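PDB 5TI1: fumarylacetoacetate hydrolase from Burkholderia xenovorans, which probably hydrolyses fumarylacetoacetate to fumarate and acetoacetate in phenylalanine and tyrosine breakdown, with a metal ion bound at its active site. Local coordinates for the interface of chains A and B. Sequence-based numbering; all coordinates share one arbitrary frame. Chains: chain A/B, Fumarylacetoacetate hydrolase.

The interface of chains A and B. Residues chain A 150-152, 187, 360, 365-367, 371; chain B 189, 277.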
loop_
_atom_site.group_PDB
_atom_site.type_symbol
_atom_site.label_atom_id
_atom_site.label_comp_id
_atom_site.label_asym_id
_atom_site.label_seq_id
_atom_site.Cartn_x
_atom_site.Cartn_y
_atom_site.Cartn_z
ATOM N N GLY A 150 -0.166 5.282 1.012
ATOM C CA GLY A 150 0.835 4.349 0.531
ATOM C C GLY A 150 2.153 4.552 1.250
ATOM O O GLY A 150 2.506 5.665 1.656
ATOM N N TYR A 151 2.885 3.450 1.397
ATOM C CA TYR A 151 4.190 3.440 2.044
ATOM C C TYR A 151 5.163 2.729 1.121
ATOM O O TYR A 151 4.969 1.551 0.789
ATOM C CB TYR A 151 4.131 2.763 3.428
ATOM C CG TYR A 151 5.472 2.311 3.975
ATOM C CD1 TYR A 151 6.600 3.128 3.884
ATOM C CD2 TYR A 151 5.611 1.076 4.599
ATOM C CE1 TYR A 151 7.823 2.719 4.368
ATOM C CE2 TYR A 151 6.834 0.662 5.103
ATOM C CZ TYR A 151 7.937 1.485 4.976
ATOM O OH TYR A 151 9.159 1.086 5.454
ATOM N N THR A 152 6.194 3.455 0.707
ATOM C CA THR A 152 7.237 2.984 -0.187
ATOM C C THR A 152 8.546 3.001 0.586
ATOM O O THR A 152 8.795 3.923 1.372
ATOM C CB THR A 152 7.355 3.892 -1.433
ATOM O OG1 THR A 152 6.101 3.952 -2.124
ATOM C CG2 THR A 152 8.409 3.380 -2.375
ATOM N N ASN A 187 7.149 -1.460 -2.791
ATOM C CA ASN A 187 5.973 -1.053 -2.032
ATOM C C ASN A 187 6.024 -1.686 -0.650
ATOM O O ASN A 187 6.205 -2.900 -0.532
ATOM C CB ASN A 187 4.679 -1.489 -2.722
ATOM C CG ASN A 187 4.530 -0.919 -4.116
ATOM O OD1 ASN A 187 4.544 -1.658 -5.094
ATOM N ND2 ASN A 187 4.373 0.395 -4.208
ATOM N N HIS A 360 10.278 7.152 -8.455
ATOM C CA HIS A 360 9.019 6.531 -8.046
ATOM C C HIS A 360 7.918 6.814 -9.052
ATOM O O HIS A 360 7.024 5.984 -9.251
ATOM C CB HIS A 360 8.596 7.052 -6.673
ATOM C CG HIS A 360 7.638 6.165 -5.928
ATOM N ND1 HIS A 360 6.719 5.347 -6.554
ATOM C CD2 HIS A 360 7.450 5.987 -4.596
ATOM C CE1 HIS A 360 6.017 4.695 -5.640
ATOM N NE2 HIS A 360 6.430 5.077 -4.443
ATOM N N CYS A 365 3.435 6.185 -11.904
ATOM C CA CYS A 365 2.820 5.968 -10.602
ATOM C C CYS A 365 2.427 7.294 -9.966
ATOM O O CYS A 365 3.166 8.281 -10.035
ATOM C CB CYS A 365 3.776 5.218 -9.679
ATOM S SG CYS A 365 2.990 4.695 -8.140
ATOM N N ASN A 366 1.248 7.315 -9.351
ATOM C CA ASN A 366 0.752 8.500 -8.677
ATOM C C ASN A 366 1.101 8.451 -7.181
ATOM O O ASN A 366 1.386 7.398 -6.618
ATOM C CB ASN A 366 -0.760 8.643 -8.891
ATOM C CG ASN A 366 -1.552 7.436 -8.398
ATOM O OD1 ASN A 366 -1.035 6.326 -8.321
ATOM N ND2 ASN A 366 -2.817 7.653 -8.084
ATOM N N THR A 367 1.124 9.627 -6.559
ATOM C CA THR A 367 1.352 9.761 -5.128
ATOM C C THR A 367 0.255 10.634 -4.544
ATOM O O THR A 367 -0.386 11.420 -5.248
ATOM C CB THR A 367 2.716 10.383 -4.783
ATOM O OG1 THR A 367 2.776 11.712 -5.320
ATOM C CG2 THR A 367 3.856 9.535 -5.334
ATOM N N ASP A 371 1.431 10.106 1.884
ATOM C CA ASP A 371 2.259 8.949 1.543
ATOM C C ASP A 371 3.581 9.020 2.293
ATOM O O ASP A 371 4.143 10.094 2.490
ATOM C CB ASP A 371 2.578 8.899 0.055
ATOM C CG ASP A 371 1.467 8.299 -0.787
ATOM O OD1 ASP A 371 0.560 7.640 -0.241
ATOM O OD2 ASP A 371 1.536 8.479 -2.025
ATOM N N ARG B 189 0.706 -1.395 -5.291
ATOM C CA ARG B 189 0.443 0.022 -5.091
ATOM C C ARG B 189 -1.065 0.274 -5.132
ATOM O O ARG B 189 -1.692 0.212 -6.196
ATOM C CB ARG B 189 1.176 0.841 -6.148
ATOM C CG ARG B 189 1.031 2.334 -5.972
ATOM C CD ARG B 189 1.919 2.878 -4.828
ATOM N NE ARG B 189 1.719 4.319 -4.754
ATOM C CZ ARG B 189 2.165 5.139 -3.809
ATOM N NH1 ARG B 189 2.872 4.691 -2.768
ATOM N NH2 ARG B 189 1.879 6.438 -3.921
ATOM N N PHE B 277 8.440 -3.191 -9.317
ATOM C CA PHE B 277 8.105 -1.903 -8.726
ATOM C C PHE B 277 7.485 -0.980 -9.772
ATOM O O PHE B 277 6.263 -0.998 -9.960
ATOM C CB PHE B 277 9.350 -1.286 -8.084
ATOM C CG PHE B 277 9.074 -0.023 -7.314
ATOM C CD1 PHE B 277 8.046 0.028 -6.387
ATOM C CD2 PHE B 277 9.849 1.104 -7.508
ATOM C CE1 PHE B 277 7.796 1.179 -5.666
ATOM C CE2 PHE B 277 9.601 2.261 -6.804
ATOM C CZ PHE B 277 8.568 2.294 -5.873
HETATM O O HOH W 1 4.422 5.729 -0.925
HETATM O O HOH W 2 3.960 1.847 -2.296
#
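Two loop residues of chain B, B:Arg189 and B:Phe277, enter a recess of chain A formed by strands 151-154 and 185-187, helix 353-361 and the loops carrying A:Cys365, A:Asn366 and A:Asp371. The patch belongs to the two-fold interface of the deposited pair, in keeping with the dimers of the FAH family, so a twin exists with the chains exchanged; its centre lies about 19 Å from A:His160, the predicted proton acceptor.

B:Arg189 hides 91 Å² against chain A. Its CG stands anti to the backbone N (chi1 -177°), and a bend at chi2 (76°) precedes an extended end that carries the guanidinium inward. There NH2 meets OD2 of the A:Asp371 carboxylate tip to tip at 2.8 Å, a salt bridge with a hydrogen bond. The two planes are 67° apart, and OD2 is approached from above the carboxylate plane. The same NH2 donates to the backbone O of A:Asn366 at 2.9 Å, on a lone pair in the carbonyl plane. Both acceptors meet one terminal nitrogen, each tilted somewhat out of the guanidinium plane, and should limit how the guanidinium turns. The other carboxylate oxygen, A:Asp371 OD1, accepts from the backbone N of A:Gly150 (2.8 Å), a bent bond on the anti side of the carboxylate that may help to position it.

NH1 turns to water: water 1 and water 2 lie at the guanidinium edge, in its plane, and both also bond A:Thr152 OG1, bridging the chains. Water 2 further contacts the A:Asn187 amide, whose side chain crosses that of B:Arg189 at about a right angle, ND2 lying 3.5 Å from CD. On another side of the chain, A:Cys365 SG touches CG (3.8 Å).

B:Phe277 presents the tip of its ring. CZ sits over one face of the A:His360 imidazole, towards the rim, 3.5 Å from CE1, and also touches A:Thr152 CG2. In the imidazole plane, at its edge, A:Thr152 OG1 hydrogen-bonds NE2 (2.6 Å), which would hold the ring's rotation while its face receives the phenylalanine.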